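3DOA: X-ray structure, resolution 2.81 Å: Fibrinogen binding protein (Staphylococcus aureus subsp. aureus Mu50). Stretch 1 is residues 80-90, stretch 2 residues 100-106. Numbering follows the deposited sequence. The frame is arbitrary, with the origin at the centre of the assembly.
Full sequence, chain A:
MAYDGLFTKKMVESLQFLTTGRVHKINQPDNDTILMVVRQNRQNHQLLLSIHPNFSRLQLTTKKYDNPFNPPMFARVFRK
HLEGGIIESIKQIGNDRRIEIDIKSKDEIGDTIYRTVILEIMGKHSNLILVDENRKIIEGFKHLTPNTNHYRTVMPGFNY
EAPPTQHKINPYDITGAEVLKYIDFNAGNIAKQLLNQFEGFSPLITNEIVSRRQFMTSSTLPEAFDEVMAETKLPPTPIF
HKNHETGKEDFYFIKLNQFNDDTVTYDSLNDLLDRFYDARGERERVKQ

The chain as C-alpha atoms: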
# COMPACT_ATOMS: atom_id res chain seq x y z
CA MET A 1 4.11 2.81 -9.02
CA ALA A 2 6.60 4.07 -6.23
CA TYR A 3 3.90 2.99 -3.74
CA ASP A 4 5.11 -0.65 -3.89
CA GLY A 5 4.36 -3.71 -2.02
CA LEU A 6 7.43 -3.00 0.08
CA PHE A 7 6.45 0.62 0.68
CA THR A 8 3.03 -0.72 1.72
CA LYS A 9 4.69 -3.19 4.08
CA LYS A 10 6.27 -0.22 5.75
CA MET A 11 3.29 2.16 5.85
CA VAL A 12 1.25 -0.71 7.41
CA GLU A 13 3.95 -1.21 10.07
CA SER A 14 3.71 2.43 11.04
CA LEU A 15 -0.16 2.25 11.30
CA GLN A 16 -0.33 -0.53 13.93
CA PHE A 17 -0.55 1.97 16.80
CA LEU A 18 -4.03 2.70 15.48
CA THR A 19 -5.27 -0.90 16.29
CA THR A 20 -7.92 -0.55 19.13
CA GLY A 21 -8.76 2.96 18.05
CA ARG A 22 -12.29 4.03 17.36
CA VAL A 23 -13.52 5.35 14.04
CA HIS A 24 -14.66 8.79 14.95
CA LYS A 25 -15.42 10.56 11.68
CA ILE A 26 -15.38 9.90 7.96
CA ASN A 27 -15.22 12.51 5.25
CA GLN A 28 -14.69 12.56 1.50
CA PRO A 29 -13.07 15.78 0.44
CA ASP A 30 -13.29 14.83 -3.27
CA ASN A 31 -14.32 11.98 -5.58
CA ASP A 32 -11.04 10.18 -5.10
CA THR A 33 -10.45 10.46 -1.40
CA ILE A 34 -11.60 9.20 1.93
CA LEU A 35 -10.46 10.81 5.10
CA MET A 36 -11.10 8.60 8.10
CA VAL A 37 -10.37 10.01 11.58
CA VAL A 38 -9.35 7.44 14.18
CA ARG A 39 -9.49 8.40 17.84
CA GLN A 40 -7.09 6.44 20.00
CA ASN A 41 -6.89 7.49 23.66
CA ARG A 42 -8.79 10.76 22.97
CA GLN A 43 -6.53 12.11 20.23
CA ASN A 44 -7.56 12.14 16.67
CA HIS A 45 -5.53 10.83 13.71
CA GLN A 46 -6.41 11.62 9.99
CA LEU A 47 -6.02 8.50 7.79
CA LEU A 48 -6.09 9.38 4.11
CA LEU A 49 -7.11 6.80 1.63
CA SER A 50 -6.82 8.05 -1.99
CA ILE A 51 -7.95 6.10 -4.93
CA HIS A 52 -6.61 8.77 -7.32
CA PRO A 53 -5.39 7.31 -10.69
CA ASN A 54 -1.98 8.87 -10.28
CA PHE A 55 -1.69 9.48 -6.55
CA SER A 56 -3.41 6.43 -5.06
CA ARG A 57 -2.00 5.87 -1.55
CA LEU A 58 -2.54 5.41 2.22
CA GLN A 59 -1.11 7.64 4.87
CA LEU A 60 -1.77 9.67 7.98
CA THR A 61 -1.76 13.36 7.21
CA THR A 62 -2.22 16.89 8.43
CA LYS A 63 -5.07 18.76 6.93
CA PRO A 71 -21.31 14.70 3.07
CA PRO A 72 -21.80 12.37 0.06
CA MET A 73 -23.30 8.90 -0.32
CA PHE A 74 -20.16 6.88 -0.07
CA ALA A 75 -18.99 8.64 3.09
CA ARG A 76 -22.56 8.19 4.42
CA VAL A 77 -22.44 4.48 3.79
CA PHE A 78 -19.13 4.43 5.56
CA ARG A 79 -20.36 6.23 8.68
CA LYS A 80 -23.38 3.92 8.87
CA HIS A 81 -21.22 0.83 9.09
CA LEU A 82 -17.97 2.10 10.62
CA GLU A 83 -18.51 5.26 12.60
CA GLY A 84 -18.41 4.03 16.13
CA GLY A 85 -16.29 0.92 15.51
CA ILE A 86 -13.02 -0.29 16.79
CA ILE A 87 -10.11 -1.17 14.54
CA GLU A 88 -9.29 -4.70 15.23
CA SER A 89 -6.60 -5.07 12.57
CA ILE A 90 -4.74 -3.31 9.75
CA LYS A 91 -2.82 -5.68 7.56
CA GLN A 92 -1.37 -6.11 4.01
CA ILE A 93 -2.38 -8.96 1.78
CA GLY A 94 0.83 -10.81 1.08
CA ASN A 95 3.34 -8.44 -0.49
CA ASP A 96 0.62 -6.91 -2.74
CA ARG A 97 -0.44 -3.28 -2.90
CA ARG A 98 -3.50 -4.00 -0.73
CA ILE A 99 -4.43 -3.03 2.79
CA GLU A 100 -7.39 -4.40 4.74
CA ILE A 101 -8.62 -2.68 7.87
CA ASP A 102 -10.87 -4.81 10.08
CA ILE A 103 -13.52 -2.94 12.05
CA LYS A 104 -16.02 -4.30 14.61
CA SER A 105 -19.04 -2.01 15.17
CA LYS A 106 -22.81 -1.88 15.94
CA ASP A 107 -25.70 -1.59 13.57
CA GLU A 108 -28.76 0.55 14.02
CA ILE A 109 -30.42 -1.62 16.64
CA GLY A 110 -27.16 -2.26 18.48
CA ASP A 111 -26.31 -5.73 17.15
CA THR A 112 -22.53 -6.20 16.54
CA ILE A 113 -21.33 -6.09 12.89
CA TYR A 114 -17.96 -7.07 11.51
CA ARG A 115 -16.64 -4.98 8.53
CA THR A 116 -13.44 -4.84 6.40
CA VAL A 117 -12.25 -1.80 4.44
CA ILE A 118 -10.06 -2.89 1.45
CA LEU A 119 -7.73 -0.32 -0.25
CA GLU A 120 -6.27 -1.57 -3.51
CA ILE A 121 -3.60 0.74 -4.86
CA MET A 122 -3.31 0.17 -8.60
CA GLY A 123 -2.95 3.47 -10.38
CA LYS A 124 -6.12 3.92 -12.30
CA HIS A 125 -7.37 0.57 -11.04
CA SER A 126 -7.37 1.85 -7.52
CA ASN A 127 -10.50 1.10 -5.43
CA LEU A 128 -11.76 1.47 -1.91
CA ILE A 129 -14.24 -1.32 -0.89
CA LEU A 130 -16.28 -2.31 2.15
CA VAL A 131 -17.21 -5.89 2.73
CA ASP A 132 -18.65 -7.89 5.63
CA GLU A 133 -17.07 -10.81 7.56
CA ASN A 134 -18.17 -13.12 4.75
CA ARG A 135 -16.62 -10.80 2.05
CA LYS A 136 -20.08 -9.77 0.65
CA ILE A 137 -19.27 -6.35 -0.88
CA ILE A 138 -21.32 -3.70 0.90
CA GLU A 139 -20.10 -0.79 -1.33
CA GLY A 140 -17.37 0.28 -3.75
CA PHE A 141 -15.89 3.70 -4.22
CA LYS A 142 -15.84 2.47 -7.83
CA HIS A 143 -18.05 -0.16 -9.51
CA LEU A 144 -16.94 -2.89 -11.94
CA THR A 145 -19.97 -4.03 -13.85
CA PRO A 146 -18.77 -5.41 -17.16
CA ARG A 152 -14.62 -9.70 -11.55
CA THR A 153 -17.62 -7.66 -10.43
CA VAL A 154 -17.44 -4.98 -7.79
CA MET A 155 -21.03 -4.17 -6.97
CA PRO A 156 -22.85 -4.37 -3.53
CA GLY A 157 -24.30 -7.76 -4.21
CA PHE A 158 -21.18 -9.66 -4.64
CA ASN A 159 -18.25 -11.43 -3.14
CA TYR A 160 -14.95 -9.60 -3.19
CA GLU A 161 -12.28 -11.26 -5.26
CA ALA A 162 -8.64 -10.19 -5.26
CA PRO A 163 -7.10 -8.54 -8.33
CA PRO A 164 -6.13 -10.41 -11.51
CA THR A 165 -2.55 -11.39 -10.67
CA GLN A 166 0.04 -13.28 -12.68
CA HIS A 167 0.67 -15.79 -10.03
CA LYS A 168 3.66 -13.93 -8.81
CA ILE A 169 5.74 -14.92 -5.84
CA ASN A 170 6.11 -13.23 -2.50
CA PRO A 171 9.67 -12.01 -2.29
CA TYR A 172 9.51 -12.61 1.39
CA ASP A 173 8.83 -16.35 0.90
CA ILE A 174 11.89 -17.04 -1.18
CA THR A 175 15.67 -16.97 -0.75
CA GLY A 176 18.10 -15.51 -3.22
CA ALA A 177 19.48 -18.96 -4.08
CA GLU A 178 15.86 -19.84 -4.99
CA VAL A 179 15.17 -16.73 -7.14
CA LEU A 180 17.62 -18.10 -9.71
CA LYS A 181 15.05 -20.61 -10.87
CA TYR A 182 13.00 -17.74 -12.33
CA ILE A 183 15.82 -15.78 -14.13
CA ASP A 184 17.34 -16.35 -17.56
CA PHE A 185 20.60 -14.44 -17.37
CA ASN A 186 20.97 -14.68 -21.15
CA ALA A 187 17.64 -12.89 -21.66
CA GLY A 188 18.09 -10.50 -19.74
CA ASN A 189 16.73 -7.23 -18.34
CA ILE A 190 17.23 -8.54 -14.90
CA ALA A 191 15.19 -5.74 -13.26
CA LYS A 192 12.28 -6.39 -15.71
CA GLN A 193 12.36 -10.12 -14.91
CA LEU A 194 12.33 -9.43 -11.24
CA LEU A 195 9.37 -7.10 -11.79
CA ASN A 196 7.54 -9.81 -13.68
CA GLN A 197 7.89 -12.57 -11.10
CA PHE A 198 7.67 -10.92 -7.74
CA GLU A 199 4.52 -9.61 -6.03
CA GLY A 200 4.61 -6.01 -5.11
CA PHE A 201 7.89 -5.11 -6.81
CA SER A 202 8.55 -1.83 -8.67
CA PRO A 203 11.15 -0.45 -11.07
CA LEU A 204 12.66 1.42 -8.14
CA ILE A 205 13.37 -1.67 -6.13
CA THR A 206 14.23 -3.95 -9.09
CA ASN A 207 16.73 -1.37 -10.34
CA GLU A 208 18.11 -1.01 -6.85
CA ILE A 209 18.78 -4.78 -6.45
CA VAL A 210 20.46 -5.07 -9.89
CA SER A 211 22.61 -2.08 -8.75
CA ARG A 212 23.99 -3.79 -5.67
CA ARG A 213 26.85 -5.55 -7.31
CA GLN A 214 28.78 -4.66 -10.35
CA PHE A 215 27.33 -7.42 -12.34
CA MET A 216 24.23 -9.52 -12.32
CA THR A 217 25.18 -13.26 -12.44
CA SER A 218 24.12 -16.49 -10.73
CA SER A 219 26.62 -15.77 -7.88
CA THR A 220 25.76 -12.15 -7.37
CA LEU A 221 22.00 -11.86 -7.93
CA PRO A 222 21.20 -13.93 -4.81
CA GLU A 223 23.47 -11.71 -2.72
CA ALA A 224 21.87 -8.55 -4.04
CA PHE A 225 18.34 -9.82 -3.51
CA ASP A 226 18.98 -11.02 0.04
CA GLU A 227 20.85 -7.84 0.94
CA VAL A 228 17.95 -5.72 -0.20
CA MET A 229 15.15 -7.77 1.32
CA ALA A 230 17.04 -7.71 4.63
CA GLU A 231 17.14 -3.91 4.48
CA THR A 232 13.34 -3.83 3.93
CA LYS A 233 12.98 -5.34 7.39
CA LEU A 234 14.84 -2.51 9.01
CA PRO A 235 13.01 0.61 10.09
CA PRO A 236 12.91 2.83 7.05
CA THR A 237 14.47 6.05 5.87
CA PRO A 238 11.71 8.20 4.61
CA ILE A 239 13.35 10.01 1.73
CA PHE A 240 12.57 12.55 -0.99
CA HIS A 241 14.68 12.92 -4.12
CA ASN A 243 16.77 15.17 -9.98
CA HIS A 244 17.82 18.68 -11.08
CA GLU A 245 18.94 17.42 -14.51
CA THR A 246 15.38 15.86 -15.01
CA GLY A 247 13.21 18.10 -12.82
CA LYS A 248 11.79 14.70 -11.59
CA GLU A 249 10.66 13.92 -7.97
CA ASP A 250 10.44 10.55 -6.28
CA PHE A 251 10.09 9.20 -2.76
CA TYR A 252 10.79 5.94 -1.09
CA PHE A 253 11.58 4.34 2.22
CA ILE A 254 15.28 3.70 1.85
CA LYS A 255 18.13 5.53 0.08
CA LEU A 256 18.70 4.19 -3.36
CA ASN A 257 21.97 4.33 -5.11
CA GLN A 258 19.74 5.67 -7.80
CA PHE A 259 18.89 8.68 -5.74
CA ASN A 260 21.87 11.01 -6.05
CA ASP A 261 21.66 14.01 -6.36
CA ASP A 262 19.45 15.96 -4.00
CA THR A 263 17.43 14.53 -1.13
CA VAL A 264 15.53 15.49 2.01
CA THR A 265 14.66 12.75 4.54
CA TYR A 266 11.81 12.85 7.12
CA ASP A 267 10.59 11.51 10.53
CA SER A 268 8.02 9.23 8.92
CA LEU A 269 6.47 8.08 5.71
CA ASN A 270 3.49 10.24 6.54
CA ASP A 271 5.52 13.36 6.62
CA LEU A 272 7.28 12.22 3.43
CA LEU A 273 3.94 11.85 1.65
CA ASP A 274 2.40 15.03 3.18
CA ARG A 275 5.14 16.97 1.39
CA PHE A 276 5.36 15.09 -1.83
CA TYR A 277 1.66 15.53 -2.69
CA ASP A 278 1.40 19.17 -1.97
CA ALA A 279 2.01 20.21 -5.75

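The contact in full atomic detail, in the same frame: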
# COMPACT_ATOMS: atom_id res chain seq x y z
N LYS A 80 -22.38 4.90 8.48
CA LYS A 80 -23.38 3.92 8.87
C LYS A 80 -22.76 2.67 9.43
O LYS A 80 -23.11 2.20 10.49
CB LYS A 80 -24.15 3.49 7.65
CG LYS A 80 -25.62 3.19 7.87
CD LYS A 80 -26.34 2.49 6.63
CE LYS A 80 -26.62 0.97 6.88
NZ LYS A 80 -28.07 0.66 6.62
N HIS A 81 -21.81 2.11 8.71
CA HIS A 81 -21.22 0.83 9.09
C HIS A 81 -20.00 0.92 9.97
O HIS A 81 -19.66 -0.07 10.63
CB HIS A 81 -20.80 0.09 7.85
CG HIS A 81 -21.94 -0.33 6.98
ND1 HIS A 81 -22.35 -1.64 6.89
CD2 HIS A 81 -22.68 0.38 6.09
CE1 HIS A 81 -23.34 -1.71 6.01
NE2 HIS A 81 -23.56 -0.51 5.51
N LEU A 82 -19.29 2.05 9.96
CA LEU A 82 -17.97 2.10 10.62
C LEU A 82 -17.88 3.10 11.75
O LEU A 82 -17.24 2.88 12.74
CB LEU A 82 -16.87 2.38 9.60
CG LEU A 82 -16.86 1.45 8.37
CD1 LEU A 82 -15.73 1.82 7.42
CD2 LEU A 82 -16.78 -0.02 8.78
N GLU A 83 -18.56 4.22 11.61
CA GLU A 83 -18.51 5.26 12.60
C GLU A 83 -19.00 4.61 13.86
O GLU A 83 -20.07 3.96 13.89
CB GLU A 83 -19.39 6.43 12.19
CG GLU A 83 -18.96 7.75 12.75
CD GLU A 83 -19.62 8.95 12.00
OE1 GLU A 83 -18.96 9.51 11.06
OE2 GLU A 83 -20.80 9.33 12.36
N GLY A 84 -18.19 4.73 14.89
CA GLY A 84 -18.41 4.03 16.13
C GLY A 84 -17.43 2.92 16.43
O GLY A 84 -17.04 2.77 17.59
N GLY A 85 -17.03 2.18 15.40
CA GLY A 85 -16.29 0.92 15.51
C GLY A 85 -14.89 0.98 16.05
O GLY A 85 -14.27 2.05 16.19
N ILE A 86 -14.38 -0.18 16.40
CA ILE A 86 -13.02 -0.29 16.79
C ILE A 86 -12.28 -0.99 15.67
O ILE A 86 -12.84 -1.84 14.94
CB ILE A 86 -12.85 -1.10 18.10
CG1 ILE A 86 -13.69 -0.48 19.20
CG2 ILE A 86 -11.39 -1.20 18.53
CD1 ILE A 86 -13.46 0.92 19.49
N ILE A 87 -11.00 -0.61 15.56
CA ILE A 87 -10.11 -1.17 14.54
C ILE A 87 -9.49 -2.34 15.21
O ILE A 87 -8.80 -2.22 16.18
CB ILE A 87 -9.02 -0.18 13.97
CG1 ILE A 87 -9.69 0.85 13.05
CG2 ILE A 87 -8.07 -0.91 13.14
CD1 ILE A 87 -9.19 2.28 13.24
N GLU A 88 -9.81 -3.48 14.68
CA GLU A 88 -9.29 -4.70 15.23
C GLU A 88 -7.99 -5.09 14.60
O GLU A 88 -7.27 -5.85 15.20
CB GLU A 88 -10.28 -5.86 14.96
CG GLU A 88 -11.66 -5.62 15.49
CD GLU A 88 -12.13 -6.80 16.27
OE1 GLU A 88 -12.28 -7.89 15.64
OE2 GLU A 88 -12.33 -6.64 17.52
N SER A 89 -7.77 -4.68 13.35
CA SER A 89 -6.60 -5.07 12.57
C SER A 89 -6.46 -4.21 11.31
O SER A 89 -7.49 -3.81 10.69
CB SER A 89 -6.61 -6.53 12.18
OG SER A 89 -6.16 -6.73 10.88
N ILE A 90 -5.18 -3.91 11.00
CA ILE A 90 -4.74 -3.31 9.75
C ILE A 90 -3.60 -4.16 9.27
O ILE A 90 -2.63 -4.36 9.99
CB ILE A 90 -4.19 -1.97 9.94
CG1 ILE A 90 -5.19 -1.08 10.72
CG2 ILE A 90 -3.89 -1.39 8.60
CD1 ILE A 90 -4.60 0.28 11.19
N GLU A 100 -6.14 -4.02 4.19
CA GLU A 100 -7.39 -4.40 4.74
C GLU A 100 -7.40 -3.96 6.21
O GLU A 100 -6.56 -4.40 7.04
CB GLU A 100 -7.53 -5.89 4.61
CG GLU A 100 -7.78 -6.29 3.21
CD GLU A 100 -8.47 -7.65 3.03
OE1 GLU A 100 -8.93 -8.30 4.01
OE2 GLU A 100 -8.56 -8.05 1.86
N ILE A 101 -8.36 -3.08 6.52
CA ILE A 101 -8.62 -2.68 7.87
C ILE A 101 -9.91 -3.35 8.30
O ILE A 101 -10.92 -3.21 7.61
CB ILE A 101 -8.84 -1.19 8.03
CG1 ILE A 101 -7.74 -0.41 7.30
CG2 ILE A 101 -8.92 -0.85 9.51
CD1 ILE A 101 -8.17 0.98 6.91
N ASP A 102 -9.82 -4.02 9.45
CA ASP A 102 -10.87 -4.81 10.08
C ASP A 102 -11.50 -4.02 11.20
O ASP A 102 -10.87 -3.69 12.22
CB ASP A 102 -10.26 -6.09 10.64
CG ASP A 102 -10.05 -7.18 9.57
OD1 ASP A 102 -10.38 -7.01 8.35
OD2 ASP A 102 -9.55 -8.26 10.00
N ILE A 103 -12.77 -3.68 11.02
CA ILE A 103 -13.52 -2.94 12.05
C ILE A 103 -14.67 -3.80 12.62
O ILE A 103 -15.31 -4.56 11.90
CB ILE A 103 -13.99 -1.57 11.54
CG1 ILE A 103 -12.77 -0.71 11.10
CG2 ILE A 103 -14.79 -0.86 12.63
CD1 ILE A 103 -13.02 0.28 9.96
N LYS A 104 -14.85 -3.73 13.94
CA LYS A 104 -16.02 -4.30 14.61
C LYS A 104 -16.89 -3.14 15.12
O LYS A 104 -16.38 -2.23 15.72
CB LYS A 104 -15.54 -5.22 15.74
CG LYS A 104 -16.63 -5.66 16.71
CD LYS A 104 -16.02 -6.63 17.74
CE LYS A 104 -17.06 -7.11 18.77
NZ LYS A 104 -16.51 -8.28 19.48
N SER A 105 -18.17 -3.13 14.85
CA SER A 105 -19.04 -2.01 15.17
C SER A 105 -20.45 -2.48 15.53
O SER A 105 -20.69 -3.70 15.60
CB SER A 105 -19.10 -1.02 14.00
OG SER A 105 -19.69 -1.62 12.86
N LYS A 106 -21.40 -1.58 15.72
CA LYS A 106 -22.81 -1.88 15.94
C LYS A 106 -23.64 -1.39 14.78
O LYS A 106 -23.39 -0.29 14.29
CB LYS A 106 -23.34 -1.11 17.17
CG LYS A 106 -22.60 -1.33 18.52
CD LYS A 106 -22.60 -2.82 18.96
CE LYS A 106 -22.12 -3.02 20.41
NZ LYS A 106 -22.68 -2.00 21.35
O HOH W 1 -22.73 2.22 14.85

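What holds the two strands together? Their backbones run antiparallel and pair through hydrogen bonds. Ile-86 and Lys-104 bond in both directions, Ile-86 N to Lys-104 O and Lys-104 N to Ile-86 O, each at 2.9 Å. Farther along, Asp-102 N donates to Ser-89 O at 2.6 Å, almost linearly.

Where does the pairing lose its regular step? A beta bulge lies between Ile-87 and Ser-89, where the extra residue, Glu-88, is accommodated. Two successive amides therefore converge on one carbonyl: Glu-88 N reaches Asp-102 O at 2.7 Å, while Ser-89 N makes a weak bond to the same Asp-102 O at 3.4 Å.

Which side chains pack across the contact? Ile-87, Ile-90, Ile-101 and Ile-103 share one face of the sheet and form a buried apolar patch. Ile-87 CG2 lies 3.7 Å from Ile-101 CG2, and Leu-82 CD2, from the helix, comes within 4.0 Å of Ile-103 CD1.

How does the turn before the strand fit against its neighbour? Ser-105 OG donates to His-81 O at 2.7 Å, tying the helix end to the opposing strand. Gly-85 packs tightly, its CA 3.2 Å from Lys-104 O; a CB there would clash with that oxygen and with Ile-103 CG2.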